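Local structure of paenibacillus xanthan lyase (Paenibacillus, 6F2P) at residues A61-D66 / L105-A110; N423-A428 / T593-N598; V680-K683 / D688-I691; P816-V821 / G902-V907. The protein cleaves xanthan by eliminative (lyase) chemistry, probably at the linkage between the terminal mannose and the glucuronate of its side chains. All blocks are in the same frame, centred on the assembly; numbering follows the deposited sequence.

Contact 1: residues A61-D66 / L105-A110; sequences APFGSD and LDWMNA
Phe63 pushes the far end of its ring between Trp107 and Met108, two successive residues of helix 95-111, and no hydrogen bond joins the two segments. CE2 of Phe63 lies 3.7 Å from CZ3 of Trp107, reaching the indole at its edge, close to its plane. The two rings are tilted by 30° but slid so far apart, with centroids 6.0 Å from each other, that they barely overlap. Trp107 brings its six-membered ring there by placing CG anti to the backbone N (chi1 -171°), which sends the indole along the helix flank toward the loop. The chain of Met108, bent at both chi2 and chi3, crosses Phe63 at about a right angle and sets SD 3.7 Å from Phe63 CZ, an oblique Met-aromatic contact, with CE alongside the same ring atom. Ala61 O sits 3.9 Å above the plane of the Phe63 ring, over its centre. Helix 68-85 supplies further neighbours, Ser69 and Thr73 against Phe63 and Tyr74 against Met108, while Tyr120 touches Phe63 from a loop, so the contact ties the loop between helices 28-46 and 68-85 to helix 95-111 in the alpha-helical part of the family 8 lyase fold.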
# COMPACT_ATOMS: atom_id res chain seq x y z
N ALA A 61 6.95 -39.89 23.26
CA ALA A 61 7.21 -39.96 21.84
C ALA A 61 7.07 -41.38 21.34
O ALA A 61 8.06 -41.98 20.92
CB ALA A 61 8.60 -39.42 21.53
N PRO A 62 5.85 -41.93 21.38
CA PRO A 62 5.61 -43.31 20.94
C PRO A 62 5.69 -43.43 19.42
O PRO A 62 5.37 -42.47 18.72
CB PRO A 62 4.18 -43.59 21.39
CG PRO A 62 3.54 -42.23 21.43
CD PRO A 62 4.61 -41.27 21.84
N PHE A 63 6.08 -44.59 18.92
CA PHE A 63 6.26 -44.74 17.48
C PHE A 63 5.16 -45.55 16.81
O PHE A 63 4.37 -46.23 17.47
CB PHE A 63 7.62 -45.36 17.17
CG PHE A 63 8.76 -44.46 17.47
CD1 PHE A 63 8.90 -43.25 16.81
CD2 PHE A 63 9.69 -44.80 18.44
CE1 PHE A 63 9.94 -42.40 17.10
CE2 PHE A 63 10.74 -43.95 18.73
CZ PHE A 63 10.87 -42.75 18.06
N GLY A 64 5.13 -45.46 15.48
CA GLY A 64 4.28 -46.30 14.67
C GLY A 64 3.25 -45.55 13.86
O GLY A 64 2.94 -45.94 12.73
N SER A 65 2.72 -44.46 14.41
CA SER A 65 1.58 -43.81 13.78
C SER A 65 1.64 -42.28 13.80
O SER A 65 1.00 -41.63 12.96
CB SER A 65 0.27 -44.30 14.40
OG SER A 65 0.17 -43.88 15.75
N ASP A 66 2.37 -41.71 14.75
CA ASP A 66 2.58 -40.26 14.79
C ASP A 66 4.04 -39.91 14.54
O ASP A 66 4.91 -40.20 15.36
CB ASP A 66 2.14 -39.68 16.12
CG ASP A 66 2.07 -38.17 16.10
OD1 ASP A 66 2.58 -37.55 15.14
OD2 ASP A 66 1.51 -37.59 17.06
N LEU A 105 20.91 -43.04 19.29
CA LEU A 105 21.06 -42.77 17.86
C LEU A 105 21.07 -44.06 17.04
O LEU A 105 20.43 -44.16 15.99
CB LEU A 105 22.33 -41.97 17.58
CG LEU A 105 22.41 -40.55 18.14
CD1 LEU A 105 23.82 -40.00 17.96
CD2 LEU A 105 21.38 -39.64 17.48
N ASP A 106 21.78 -45.06 17.54
CA ASP A 106 21.88 -46.32 16.83
C ASP A 106 20.57 -47.09 16.86
O ASP A 106 20.23 -47.80 15.92
CB ASP A 106 23.03 -47.14 17.38
CG ASP A 106 24.37 -46.62 16.91
OD1 ASP A 106 24.43 -46.18 15.74
OD2 ASP A 106 25.34 -46.63 17.70
N TRP A 107 19.83 -46.91 17.94
CA TRP A 107 18.51 -47.51 18.03
C TRP A 107 17.60 -46.90 16.98
O TRP A 107 16.90 -47.61 16.25
CB TRP A 107 17.91 -47.36 19.43
CG TRP A 107 16.67 -48.18 19.57
CD1 TRP A 107 16.59 -49.48 19.99
CD2 TRP A 107 15.33 -47.78 19.25
NE1 TRP A 107 15.29 -49.91 19.95
CE2 TRP A 107 14.49 -48.88 19.51
CE3 TRP A 107 14.76 -46.59 18.77
CZ2 TRP A 107 13.11 -48.83 19.30
CZ3 TRP A 107 13.39 -46.54 18.57
CH2 TRP A 107 12.58 -47.66 18.84
N MET A 108 17.60 -45.56 16.91
CA MET A 108 16.78 -44.87 15.92
C MET A 108 17.17 -45.36 14.53
O MET A 108 16.31 -45.59 13.68
CB MET A 108 16.95 -43.35 16.00
CG MET A 108 16.30 -42.70 17.21
SD MET A 108 14.51 -42.94 17.33
CE MET A 108 13.90 -41.85 16.04
N ASN A 109 18.47 -45.55 14.31
CA ASN A 109 18.92 -46.00 13.00
C ASN A 109 18.49 -47.42 12.68
O ASN A 109 18.44 -47.81 11.51
CB ASN A 109 20.43 -45.89 12.86
CG ASN A 109 20.88 -46.08 11.43
OD1 ASN A 109 20.82 -45.15 10.61
ND2 ASN A 109 21.29 -47.31 11.10
N ALA A 110 18.18 -48.19 13.72
CA ALA A 110 17.82 -49.59 13.52
C ALA A 110 16.32 -49.78 13.43
O ALA A 110 15.85 -50.80 12.93
CB ALA A 110 18.38 -50.45 14.64

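Contact 2: residues N423-A428 / T593-N598; sequences NDHFWA and TLHTRN
His595 of strand 595-607 lays its imidazole over one face of the His425 ring, joining the strand to the type I' turn Asn423-Phe426 within the super-sandwich domain. The planes are 15° apart and the centroids 3.6 Å, a face-to-face stack; CE1 of His595 stands above the rim of the other ring, near NE2. Both residues turn CG beside the backbone N (chi1 -59° for His595, -51° for His425), which brings the rings together. Thr596 points away from the turn, yet its carbonyl matters: Arg597 NH1 bonds to Thr596 O at 2.8 Å and so helps fix the rotation of the guanidinium. Arg597, bent at chi2, then grips Asp424 side-on. NE reaches Asp424 O at 3.1 Å, and NH2 makes a salt bridge to Asp424 OD1 at 2.8 Å, from above the carboxylate plane. NH2 also lies 3.6 Å from CD2 of His425, at the edge of that ring. A leucine in place of Arg597 would probably leave the Asp424 carboxylate without its counter-charge and the turn carbonyl without its NE bond. Trp580 NE1 hydrogen-bonds to ND1 of His425 and helps hold the stacked ring. Since an indole N-H can only donate, ND1 must accept, and with the arginine charge close by the His425 ring is likely to be neutral.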
# COMPACT_ATOMS: atom_id res chain seq x y z
N ASN A 423 2.27 -7.66 25.83
CA ASN A 423 2.63 -8.97 26.38
C ASN A 423 2.07 -9.09 27.80
O ASN A 423 1.09 -8.40 28.12
CB ASN A 423 4.14 -9.23 26.29
CG ASN A 423 4.97 -8.06 26.76
OD1 ASN A 423 5.28 -7.93 27.94
ND2 ASN A 423 5.37 -7.20 25.81
N ASP A 424 2.65 -9.94 28.63
CA ASP A 424 2.15 -10.10 30.00
C ASP A 424 0.67 -10.51 29.96
O ASP A 424 -0.14 -10.09 30.79
CB ASP A 424 2.40 -8.80 30.78
CG ASP A 424 1.91 -8.85 32.21
OD1 ASP A 424 2.06 -9.91 32.88
OD2 ASP A 424 1.36 -7.82 32.66
N HIS A 425 0.32 -11.31 28.95
CA HIS A 425 -1.02 -11.86 28.77
C HIS A 425 -2.08 -10.86 28.34
O HIS A 425 -3.27 -11.09 28.57
CB HIS A 425 -1.49 -12.61 30.02
CG HIS A 425 -0.51 -13.62 30.50
ND1 HIS A 425 -0.10 -14.69 29.74
CD2 HIS A 425 0.18 -13.71 31.67
CE1 HIS A 425 0.79 -15.40 30.41
NE2 HIS A 425 0.98 -14.82 31.58
N PHE A 426 -1.66 -9.78 27.69
CA PHE A 426 -2.61 -8.86 27.04
C PHE A 426 -3.67 -9.61 26.22
O PHE A 426 -4.88 -9.43 26.43
CB PHE A 426 -1.87 -7.85 26.16
CG PHE A 426 -2.78 -7.10 25.22
CD1 PHE A 426 -3.41 -5.93 25.63
CD2 PHE A 426 -3.03 -7.57 23.94
CE1 PHE A 426 -4.26 -5.26 24.80
CE2 PHE A 426 -3.88 -6.90 23.09
CZ PHE A 426 -4.49 -5.73 23.52
N TRP A 427 -3.23 -10.46 25.30
CA TRP A 427 -4.13 -11.11 24.34
C TRP A 427 -5.10 -12.13 24.92
O TRP A 427 -6.13 -12.41 24.32
CB TRP A 427 -3.33 -11.76 23.20
CG TRP A 427 -2.80 -10.77 22.21
CD1 TRP A 427 -1.50 -10.41 22.03
CD2 TRP A 427 -3.57 -9.99 21.29
NE1 TRP A 427 -1.40 -9.47 21.03
CE2 TRP A 427 -2.65 -9.19 20.56
CE3 TRP A 427 -4.93 -9.89 20.99
CZ2 TRP A 427 -3.06 -8.31 19.56
CZ3 TRP A 427 -5.33 -9.01 20.00
CH2 TRP A 427 -4.40 -8.23 19.30
N ALA A 428 -4.77 -12.70 26.08
CA ALA A 428 -5.62 -13.74 26.67
C ALA A 428 -6.65 -13.17 27.62
O ALA A 428 -7.50 -13.91 28.13
CB ALA A 428 -4.77 -14.80 27.36
N THR A 593 -4.28 -22.41 31.57
CA THR A 593 -4.04 -21.60 32.76
C THR A 593 -4.73 -20.24 32.66
O THR A 593 -4.58 -19.51 31.68
CB THR A 593 -2.55 -21.38 33.01
OG1 THR A 593 -1.90 -22.65 33.19
CG2 THR A 593 -2.35 -20.53 34.26
N LEU A 594 -5.49 -19.91 33.70
CA LEU A 594 -6.26 -18.68 33.75
C LEU A 594 -5.38 -17.51 34.16
O LEU A 594 -4.43 -17.67 34.93
CB LEU A 594 -7.39 -18.84 34.75
CG LEU A 594 -8.58 -17.89 34.65
CD1 LEU A 594 -9.54 -18.39 33.57
CD2 LEU A 594 -9.26 -17.77 36.00
N HIS A 595 -5.69 -16.33 33.63
CA HIS A 595 -4.96 -15.10 33.92
C HIS A 595 -5.94 -13.97 34.10
O HIS A 595 -6.99 -13.93 33.43
CB HIS A 595 -4.03 -14.75 32.76
CG HIS A 595 -3.02 -15.80 32.45
ND1 HIS A 595 -1.93 -16.05 33.25
CD2 HIS A 595 -2.96 -16.69 31.42
CE1 HIS A 595 -1.23 -17.05 32.72
NE2 HIS A 595 -1.83 -17.44 31.62
N THR A 596 -5.61 -13.03 34.98
CA THR A 596 -6.48 -11.90 35.20
C THR A 596 -5.73 -10.59 35.04
O THR A 596 -4.73 -10.35 35.72
CB THR A 596 -7.16 -11.94 36.59
OG1 THR A 596 -7.90 -13.16 36.72
CG2 THR A 596 -8.10 -10.77 36.73
N ARG A 597 -6.22 -9.76 34.12
CA ARG A 597 -5.60 -8.46 33.86
C ARG A 597 -6.63 -7.34 33.86
O ARG A 597 -7.82 -7.58 33.62
CB ARG A 597 -4.86 -8.51 32.52
CG ARG A 597 -3.66 -9.43 32.54
CD ARG A 597 -2.69 -8.95 33.59
NE ARG A 597 -1.43 -9.69 33.56
CZ ARG A 597 -1.13 -10.68 34.39
NH1 ARG A 597 -2.00 -11.06 35.33
NH2 ARG A 597 0.05 -11.29 34.28
N ASN A 598 -6.18 -6.12 34.14
CA ASN A 598 -7.06 -4.96 34.24
C ASN A 598 -7.02 -4.07 33.01
O ASN A 598 -5.96 -3.83 32.44
CB ASN A 598 -6.72 -4.14 35.48
CG ASN A 598 -6.73 -4.97 36.75
OD1 ASN A 598 -7.68 -5.72 37.00
ND2 ASN A 598 -5.67 -4.86 37.55

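Contact 3: residues V680-K683 / D688-I691; sequences VMTK and DFEI
Thr682 and Ile691 sit side by side, side chains pointing the same way, as an antiparallel non-hydrogen-bonded pair in the hairpin of strands 678-684 and 688-694 of the C-terminal beta-sandwich domain. CG2 of Thr682 meets CG1 of Ile691 at 4.0 Å. Thr682 has OG1 between the backbone N and the carbonyl carbon (chi1 68°), which turns its methyl toward the neighbouring strand. There the methyl and CB also meet Phe689, whose CE1 comes to 3.9 Å from Thr682 CB, obliquely to the ring. Phe689 can lean that way because its CG is anti to the backbone N (chi1 -162°). Ile691 CG1 lies in the plane of the phenyl ring, at its edge, and CG2 packs 3.9 Å from CG1 of Val680. Val680, Thr682, Phe689 and Ile691 thus share one face of the sheet.

Lys683 and Glu690 form the next pair, bound both ways: Lys683 N to Glu690 O at 2.9 Å and Glu690 N to Lys683 O at 2.8 Å. Their side chains occupy the opposite face, which Ile462 of strand 457-462 touches. Lys683 leads away to give NZ to Leu654 O, while the extended Glu690 lies against Lys746 and Lys748 and close to a methylpentanediol probably from the crystallisation liquor.

A water donates to Lys683 O and to Asp688 OD1, so that carbonyl carries two bonds. One face of this hairpin therefore holds chiefly by apolar contact; on the other, Lys683 is bonded to a main-chain carbonyl and the lysines beside Glu690 would probably suit its charge.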
# COMPACT_ATOMS: atom_id res chain seq x y z
N VAL A 680 -3.60 12.29 0.01
CA VAL A 680 -2.78 13.45 -0.32
C VAL A 680 -2.26 14.12 0.94
O VAL A 680 -2.99 14.21 1.93
CB VAL A 680 -3.60 14.46 -1.13
CG1 VAL A 680 -2.76 15.68 -1.49
CG2 VAL A 680 -4.16 13.80 -2.37
N MET A 681 -1.01 14.57 0.92
CA MET A 681 -0.46 15.33 2.03
C MET A 681 0.33 16.53 1.52
O MET A 681 1.10 16.42 0.57
CB MET A 681 0.39 14.43 2.94
CG MET A 681 0.99 15.14 4.14
SD MET A 681 1.44 14.03 5.50
CE MET A 681 -0.17 13.76 6.21
N THR A 682 0.12 17.70 2.14
CA THR A 682 0.81 18.92 1.74
C THR A 682 1.68 19.48 2.87
O THR A 682 1.34 19.38 4.05
CB THR A 682 -0.18 20.02 1.29
OG1 THR A 682 -0.95 20.47 2.41
CG2 THR A 682 -1.12 19.51 0.19
N LYS A 683 2.82 20.05 2.50
CA LYS A 683 3.66 20.80 3.43
C LYS A 683 3.95 22.19 2.86
O LYS A 683 4.50 22.32 1.76
CB LYS A 683 4.97 20.05 3.69
CG LYS A 683 6.05 20.88 4.36
CD LYS A 683 5.79 21.11 5.84
CE LYS A 683 6.64 22.27 6.39
NZ LYS A 683 6.90 22.16 7.86
N ASP A 688 8.26 27.51 -0.18
CA ASP A 688 7.84 26.42 -1.06
C ASP A 688 6.58 25.69 -0.61
O ASP A 688 6.09 25.86 0.51
CB ASP A 688 8.97 25.42 -1.27
CG ASP A 688 9.59 24.94 0.03
OD1 ASP A 688 8.85 24.48 0.92
OD2 ASP A 688 10.83 25.03 0.17
N PHE A 689 6.07 24.87 -1.51
CA PHE A 689 4.85 24.12 -1.26
C PHE A 689 5.03 22.73 -1.84
O PHE A 689 5.27 22.58 -3.04
CB PHE A 689 3.68 24.81 -1.94
CG PHE A 689 2.35 24.39 -1.42
CD1 PHE A 689 1.80 23.18 -1.79
CD2 PHE A 689 1.65 25.21 -0.55
CE1 PHE A 689 0.57 22.79 -1.30
CE2 PHE A 689 0.42 24.83 -0.06
CZ PHE A 689 -0.12 23.61 -0.43
N GLU A 690 4.92 21.72 -0.99
CA GLU A 690 5.13 20.35 -1.44
C GLU A 690 3.85 19.52 -1.32
O GLU A 690 3.09 19.66 -0.35
CB GLU A 690 6.27 19.71 -0.66
CG GLU A 690 6.48 18.26 -1.01
CD GLU A 690 7.56 17.61 -0.16
OE1 GLU A 690 8.04 18.25 0.80
OE2 GLU A 690 7.91 16.45 -0.46
N ILE A 691 3.61 18.67 -2.31
CA ILE A 691 2.44 17.81 -2.31
C ILE A 691 2.82 16.34 -2.52
O ILE A 691 3.62 16.01 -3.40
CB ILE A 691 1.44 18.23 -3.38
CG1 ILE A 691 1.00 19.67 -3.16
CG2 ILE A 691 0.23 17.29 -3.38
CD1 ILE A 691 1.33 20.59 -4.31
O HOH W 1 7.44 22.27 1.10

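Contact 4: residues P816-V821 / G902-V907; sequences PGTYDV and GIDTTV
The short helix 902-905 bridges two beta-sandwich units, and here it rests against the start of strand 817-826 in the first of them. The bond that counts runs from Thr818 N to Asp904 OD1, 3.1 Å long and almost straight at 177°, using the syn lone pair of the carboxylate oxygen. OD2 of Asp904 receives only a weak second share of the same N-H, at 3.4 Å from Thr818 N. The carbonyl of Thr818 is taken by the hydroxyl of Thr901. Asp904 reaches the strand with CG beside its backbone N (chi1 -57°), and OD1 passes 3.7 Å from CA of Gly817. Alongside, Ile903 lays its CG2 methyl 4.0 Å from OG1 of Thr818, beside a hydroxyl that is itself hydrogen-bonded to Ser866 OG. With an alanine at Asp904, the Thr818 N-H would probably be left without this acceptor, and the polar hold of the helix on the strand would probably be weakened. At the end of the helix, Thr906 N bonds to Gly902 O and closes the turn as the chain leaves helical geometry. Strand 817-826 pairs with 857-867 and 891-900, and strand 891-900 leads straight into the helix; beyond it, Thr905 and Thr906 touch residues of strand 1030-1039, in the sheet that strand 907-910 joins.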
# COMPACT_ATOMS: atom_id res chain seq x y z
N PRO A 816 -10.40 19.51 -22.08
CA PRO A 816 -11.86 19.32 -22.09
C PRO A 816 -12.45 19.78 -23.41
O PRO A 816 -11.96 20.75 -23.99
CB PRO A 816 -12.33 20.24 -20.95
CG PRO A 816 -11.24 21.24 -20.79
CD PRO A 816 -9.97 20.52 -21.10
N GLY A 817 -13.47 19.08 -23.88
CA GLY A 817 -14.16 19.46 -25.10
C GLY A 817 -15.05 18.34 -25.58
O GLY A 817 -15.10 17.27 -24.97
N THR A 818 -15.78 18.59 -26.66
CA THR A 818 -16.54 17.54 -27.32
C THR A 818 -15.77 17.04 -28.54
O THR A 818 -15.57 17.77 -29.50
CB THR A 818 -17.92 18.04 -27.75
OG1 THR A 818 -18.70 18.36 -26.59
CG2 THR A 818 -18.65 16.99 -28.57
N TYR A 819 -15.34 15.79 -28.49
CA TYR A 819 -14.52 15.25 -29.56
C TYR A 819 -15.23 14.12 -30.31
O TYR A 819 -15.96 13.31 -29.74
CB TYR A 819 -13.17 14.75 -29.03
CG TYR A 819 -12.36 15.81 -28.33
CD1 TYR A 819 -11.58 16.71 -29.05
CD2 TYR A 819 -12.36 15.92 -26.95
CE1 TYR A 819 -10.84 17.68 -28.41
CE2 TYR A 819 -11.62 16.89 -26.30
CZ TYR A 819 -10.86 17.77 -27.03
OH TYR A 819 -10.12 18.73 -26.38
N ASP A 820 -15.00 14.10 -31.62
CA ASP A 820 -15.42 12.99 -32.45
C ASP A 820 -14.38 11.87 -32.25
O ASP A 820 -13.18 12.10 -32.42
CB ASP A 820 -15.46 13.46 -33.91
CG ASP A 820 -16.27 12.55 -34.79
OD1 ASP A 820 -17.08 11.76 -34.26
OD2 ASP A 820 -16.08 12.62 -36.03
N VAL A 821 -14.83 10.69 -31.86
CA VAL A 821 -13.90 9.60 -31.56
C VAL A 821 -13.67 8.67 -32.74
O VAL A 821 -14.59 8.01 -33.20
CB VAL A 821 -14.35 8.77 -30.36
CG1 VAL A 821 -13.36 7.66 -30.09
CG2 VAL A 821 -14.50 9.66 -29.14
N GLY A 902 -17.52 21.06 -34.39
CA GLY A 902 -18.07 22.40 -34.45
C GLY A 902 -18.47 22.97 -33.10
O GLY A 902 -18.32 24.17 -32.85
N ILE A 903 -18.98 22.11 -32.22
CA ILE A 903 -19.40 22.49 -30.87
C ILE A 903 -18.33 23.34 -30.16
O ILE A 903 -18.65 24.31 -29.47
CB ILE A 903 -19.76 21.23 -30.00
CG1 ILE A 903 -21.07 20.59 -30.48
CG2 ILE A 903 -19.91 21.59 -28.53
CD1 ILE A 903 -20.92 19.64 -31.66
N ASP A 904 -17.06 22.98 -30.37
CA ASP A 904 -15.95 23.64 -29.70
C ASP A 904 -15.47 24.89 -30.42
O ASP A 904 -15.04 25.86 -29.79
CB ASP A 904 -14.75 22.70 -29.58
CG ASP A 904 -15.08 21.41 -28.84
OD1 ASP A 904 -15.76 21.49 -27.79
OD2 ASP A 904 -14.66 20.33 -29.33
N THR A 905 -15.52 24.87 -31.75
CA THR A 905 -14.81 25.86 -32.56
C THR A 905 -15.69 26.92 -33.23
O THR A 905 -15.27 28.07 -33.35
CB THR A 905 -13.88 25.19 -33.60
OG1 THR A 905 -14.58 24.15 -34.29
CG2 THR A 905 -12.66 24.59 -32.92
N THR A 906 -16.89 26.54 -33.66
CA THR A 906 -17.81 27.49 -34.27
C THR A 906 -18.12 28.67 -33.34
O THR A 906 -18.41 28.48 -32.17
CB THR A 906 -19.13 26.79 -34.70
OG1 THR A 906 -18.85 25.78 -35.67
CG2 THR A 906 -20.10 27.81 -35.30
N VAL A 907 -18.01 29.89 -33.87
CA VAL A 907 -18.28 31.09 -33.09
C VAL A 907 -19.36 31.96 -33.75
O VAL A 907 -19.30 32.20 -34.95
CB VAL A 907 -17.01 31.94 -32.91
CG1 VAL A 907 -17.33 33.18 -32.07
CG2 VAL A 907 -15.91 31.13 -32.25

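In the fold
The four contacts follow one another along the chain, each closing before the next opens, and none touches another. Contact 1 lies in the alpha-helical domain; contact 2, about 39 Å away between centres, joins a turn and short helix to a strand of the five-stranded sheet in the super-sandwich domain. Contact 3, about 44 Å from contact 2 centre to centre, is a hairpin in the seven-stranded sheet of the C-terminal beta-sandwich domain. Contact 4, its centre about 36 Å from that of contact 3, sits at the joint between the last two sandwich units. The centres of contacts 1 and 4 are about 85 Å apart. The protein is thus an elongated row of domains; contact 4 alone lies at a junction between units.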